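Long-range contact in autolysin E (Staphylococcus aureus, PDB 4PIA), which probably cleaves glycosidic bonds in the NAG-NAM glycan strands of peptidoglycan, as a glycosidase of the lysozyme clan: residues D51-Y56 and I222-Y227. Numbering follows the deposited sequence. Where two conformers were deposited one is given.
Sequences DNDMKY and IRQTYY
The carbonyl oxygen of Y56 is gripped from 222-227 by the backbone N of R223, with R223 N to Y56 O at 3.0 Å and a nearly straight N-H...O angle of 167°. I222 CA adds a C-H...O contact to Y56 O at 3.4 Å, and N178 ND2 a weak hydrogen bond. The Y56 ring receives Q224 CG over one face and the hydroxyl of Y226 at its edge, where Y226 OH lies 3.7 Å from Y56 CD1. Y226 OH donates to R223 O at 2.6 Å, from above the carbonyl plane, and also pairs with N178 ND2; a tyrosine suits the place, bringing both apolar ring and polar tip. The branched I222 sets its CG2 against D53 and Y56, 3.8 Å from D53 CB and 4.0 Å from Y56 CB. Q224 NE2 approaches D53 OD1 at 2.9 Å, carboxylate and amide planes 59° apart, too poorly angled for a hydrogen bond but probably electrostatically favourable. N52 and D53, residue types that tolerate positive phi, form the middle of a type I' turn. M54 and K55 pack against helix 200-215, where K55 also forms a salt bridge with D202, while R223 and Y226 of the C-terminal tail touch helix 179-184.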
ATOM      1  N   ASP A  51     -16.549  -1.746  -1.298  1.00 29.91           N
ATOM      2  CA  ASP A  51     -16.082  -0.882  -0.196  1.00 30.18           C
ATOM      3  C   ASP A  51     -16.242   0.588  -0.567  1.00 29.37           C
ATOM      4  O   ASP A  51     -15.283   1.336  -0.365  1.00 27.18           O
ATOM      5  CB  ASP A  51     -14.575  -1.158   0.210  1.00 29.40           C
ATOM      6  CG  ASP A  51     -14.327  -2.600   0.738  1.00 33.79           C
ATOM      7  OD1 ASP A  51     -15.135  -3.040   1.599  1.00 35.75           O
ATOM      8  OD2 ASP A  51     -13.325  -3.303   0.345  1.00 33.56           O
ATOM      9  N   ASN A  52     -17.440   1.000  -1.047  1.00 28.93           N
ATOM     10  CA  ASN A  52     -17.763   2.417  -1.375  1.00 24.97           C
ATOM     11  C   ASN A  52     -16.704   3.024  -2.326  1.00 23.71           C
ATOM     12  O   ASN A  52     -16.390   4.259  -2.307  1.00 23.74           O
ATOM     13  CB  ASN A  52     -17.898   3.268  -0.106  1.00 27.93           C
ATOM     14  CG  ASN A  52     -19.152   2.931   0.671  1.00 29.75           C
ATOM     15  OD1 ASN A  52     -20.228   3.533   0.471  1.00 35.66           O
ATOM     16  ND2 ASN A  52     -19.040   1.941   1.521  1.00 26.95           N
ATOM     17  N   ASP A  53     -16.157   2.124  -3.163  1.00 20.97           N
ATOM     18  CA  ASP A  53     -15.209   2.553  -4.181  1.00 22.23           C
ATOM     19  C   ASP A  53     -13.946   3.120  -3.569  1.00 18.07           C
ATOM     20  O   ASP A  53     -13.244   3.905  -4.246  1.00 14.19           O
ATOM     21  CB  ASP A  53     -15.789   3.587  -5.153  1.00 27.65           C
ATOM     22  CG  ASP A  53     -16.955   3.081  -6.015  1.00 31.98           C
ATOM     23  OD1 ASP A  53     -16.895   2.031  -6.681  1.00 36.88           O
ATOM     24  OD2 ASP A  53     -17.927   3.856  -6.087  1.00 38.49           O
ATOM     25  N   MET A  54     -13.584   2.758  -2.343  1.00 13.74           N
ATOM     26  CA  MET A  54     -12.351   3.236  -1.738  1.00 14.26           C
ATOM     27  C   MET A  54     -11.141   2.786  -2.565  1.00 11.96           C
ATOM     28  O   MET A  54     -10.138   3.504  -2.569  1.00 11.99           O
ATOM     29  CB  MET A  54     -12.065   2.730  -0.288  1.00 15.85           C
ATOM     30  CG  MET A  54     -12.774   3.240   0.931  1.00 20.01           C
ATOM     31  SD  MET A  54     -12.192   4.931   1.304  1.00 26.25           S
ATOM     32  CE  MET A  54     -13.591   5.482   0.489  1.00 16.45           C
ATOM     33  N   LYS A  55     -11.182   1.645  -3.259  1.00 10.40           N
ATOM     34  CA  LYS A  55     -10.079   1.188  -4.142  0.70 10.95           C
ATOM     35  C   LYS A  55      -9.836   2.132  -5.290  1.00 10.17           C
ATOM     36  O   LYS A  55      -8.766   2.112  -5.907  1.00  9.05           O
ATOM     37  CB  LYS A  55     -10.427  -0.178  -4.758  0.70 12.73           C
ATOM     38  CG  LYS A  55     -10.506  -1.326  -3.764  0.70 16.14           C
ATOM     39  CD  LYS A  55     -10.449  -2.689  -4.460  0.70 16.20           C
ATOM     40  CE  LYS A  55     -11.607  -2.982  -5.425  0.70 18.08           C
ATOM     41  NZ  LYS A  55     -11.488  -4.429  -5.812  0.70 17.19           N
ATOM     42  N   TYR A  56     -10.869   2.923  -5.640  1.00  8.67           N
ATOM     43  CA  TYR A  56     -10.815   3.804  -6.791  1.00  9.18           C
ATOM     44  C   TYR A  56     -10.716   5.258  -6.440  1.00  9.12           C
ATOM     45  O   TYR A  56     -10.811   6.136  -7.305  1.00  9.75           O
ATOM     46  CB  TYR A  56     -12.074   3.524  -7.664  1.00  9.54           C
ATOM     47  CG  TYR A  56     -12.258   2.087  -8.017  1.00 10.25           C
ATOM     48  CD1 TYR A  56     -11.392   1.448  -8.863  1.00 11.51           C
ATOM     49  CD2 TYR A  56     -13.266   1.327  -7.460  1.00 11.51           C
ATOM     50  CE1 TYR A  56     -11.499   0.129  -9.142  1.00 12.06           C
ATOM     51  CE2 TYR A  56     -13.418  -0.003  -7.765  1.00 13.01           C
ATOM     52  CZ  TYR A  56     -12.541  -0.601  -8.615  1.00 13.13           C
ATOM     53  OH  TYR A  56     -12.716  -1.960  -8.874  1.00 15.89           O
ATOM     54  N   ILE A 222     -13.297   9.713  -7.312  1.00 11.96           N
ATOM     55  CA  ILE A 222     -13.396   8.309  -7.641  1.00 13.34           C
ATOM     56  C   ILE A 222     -13.266   8.185  -9.156  1.00 13.93           C
ATOM     57  O   ILE A 222     -13.948   8.876  -9.924  1.00 14.12           O
ATOM     58  CB  ILE A 222     -14.774   7.760  -7.286  1.00 14.50           C
ATOM     59  CG1 ILE A 222     -15.098   8.043  -5.819  1.00 16.30           C
ATOM     60  CG2 ILE A 222     -14.934   6.304  -7.709  1.00 15.15           C
ATOM     61  CD1 ILE A 222     -14.168   7.384  -4.907  1.00 16.79           C
ATOM     62  N   ARG A 223     -12.382   7.323  -9.580  1.00 11.73           N
ATOM     63  CA  ARG A 223     -12.151   7.086 -11.037  1.00 11.81           C
ATOM     64  C   ARG A 223     -12.536   5.659 -11.356  1.00 12.05           C
ATOM     65  O   ARG A 223     -12.038   4.716 -10.743  1.00 13.99           O
ATOM     66  CB  ARG A 223     -10.683   7.314 -11.361  1.00 12.00           C
ATOM     67  CG  ARG A 223     -10.339   6.907 -12.797  1.00 11.89           C
ATOM     68  CD  ARG A 223      -8.937   7.265 -13.180  1.00 11.33           C
ATOM     69  NE  ARG A 223      -8.670   6.769 -14.527  1.00 10.87           N
ATOM     70  CZ  ARG A 223      -7.611   7.035 -15.238  1.00 11.37           C
ATOM     71  NH1 ARG A 223      -6.619   7.754 -14.750  1.00 12.79           N
ATOM     72  NH2 ARG A 223      -7.510   6.484 -16.454  1.00 11.06           N
ATOM     73  N   GLN A 224     -13.385   5.442 -12.379  1.00 17.74           N
ATOM     74  CA  GLN A 224     -13.688   4.057 -12.698  1.00 19.27           C
ATOM     75  C   GLN A 224     -13.349   3.682 -14.152  1.00 14.52           C
ATOM     76  O   GLN A 224     -13.468   2.533 -14.453  1.00 18.07           O
ATOM     77  CB  GLN A 224     -15.114   3.603 -12.289  1.00 24.51           C
ATOM     78  CG  GLN A 224     -15.216   3.464 -10.765  1.00 28.36           C
ATOM     79  CD  GLN A 224     -16.451   2.751 -10.279  1.00 34.64           C
ATOM     80  OE1 GLN A 224     -16.822   1.709 -10.814  1.00 40.94           O
ATOM     81  NE2 GLN A 224     -17.087   3.300  -9.226  1.00 38.87           N
ATOM     82  N   THR A 225     -12.749   4.575 -14.941  1.00 13.49           N
ATOM     83  CA  THR A 225     -12.383   4.214 -16.336  1.00 13.10           C
ATOM     84  C   THR A 225     -10.857   4.108 -16.457  1.00 11.00           C
ATOM     85  O   THR A 225     -10.102   5.064 -16.259  1.00 11.38           O
ATOM     86  CB  THR A 225     -12.919   5.209 -17.354  1.00 15.77           C
ATOM     87  OG1 THR A 225     -14.351   5.141 -17.293  1.00 18.94           O
ATOM     88  CG2 THR A 225     -12.520   4.832 -18.771  1.00 15.90           C
ATOM     89  N   TYR A 226     -10.424   2.887 -16.772  1.00  9.59           N
ATOM     90  CA  TYR A 226      -8.967   2.560 -16.923  1.00  9.52           C
ATOM     91  C   TYR A 226      -8.578   1.922 -18.217  1.00  9.95           C
ATOM     92  O   TYR A 226      -7.362   1.903 -18.497  1.00  9.89           O
ATOM     93  CB  TYR A 226      -8.546   1.649 -15.752  1.00  9.58           C
ATOM     94  CG  TYR A 226      -8.777   2.277 -14.408  1.00 10.10           C
ATOM     95  CD1 TYR A 226      -7.874   3.149 -13.830  1.00 10.12           C
ATOM     96  CD2 TYR A 226      -9.950   2.020 -13.721  1.00 10.02           C
ATOM     97  CE1 TYR A 226      -8.142   3.724 -12.593  1.00 10.17           C
ATOM     98  CE2 TYR A 226     -10.212   2.634 -12.497  1.00 10.46           C
ATOM     99  CZ  TYR A 226      -9.277   3.462 -11.976  1.00 10.46           C
ATOM    100  OH  TYR A 226      -9.540   4.073 -10.748  1.00 12.81           O
ATOM    101  N   TYR A 227      -9.534   1.377 -18.982  1.00  9.59           N
ATOM    102  CA  TYR A 227      -9.252   0.526 -20.132  1.00 10.02           C
ATOM    103  C   TYR A 227     -10.009   1.048 -21.342  1.00 11.75           C
ATOM    104  O   TYR A 227     -11.006   1.728 -21.200  1.00 13.21           O
ATOM    105  CB  TYR A 227      -9.639  -0.914 -19.843  1.00 10.49           C
ATOM    106  CG  TYR A 227      -8.902  -1.499 -18.643  1.00  9.36           C
ATOM    107  CD1 TYR A 227      -7.572  -1.856 -18.716  1.00  9.77           C
ATOM    108  CD2 TYR A 227      -9.545  -1.668 -17.438  1.00  8.97           C
ATOM    109  CE1 TYR A 227      -6.878  -2.353 -17.610  1.00  9.19           C
ATOM    110  CE2 TYR A 227      -8.886  -2.221 -16.348  1.00  9.18           C
ATOM    111  CZ  TYR A 227      -7.558  -2.564 -16.433  1.00  9.28           C
ATOM    112  OH  TYR A 227      -6.816  -3.082 -15.369  1.00  9.02           O
TER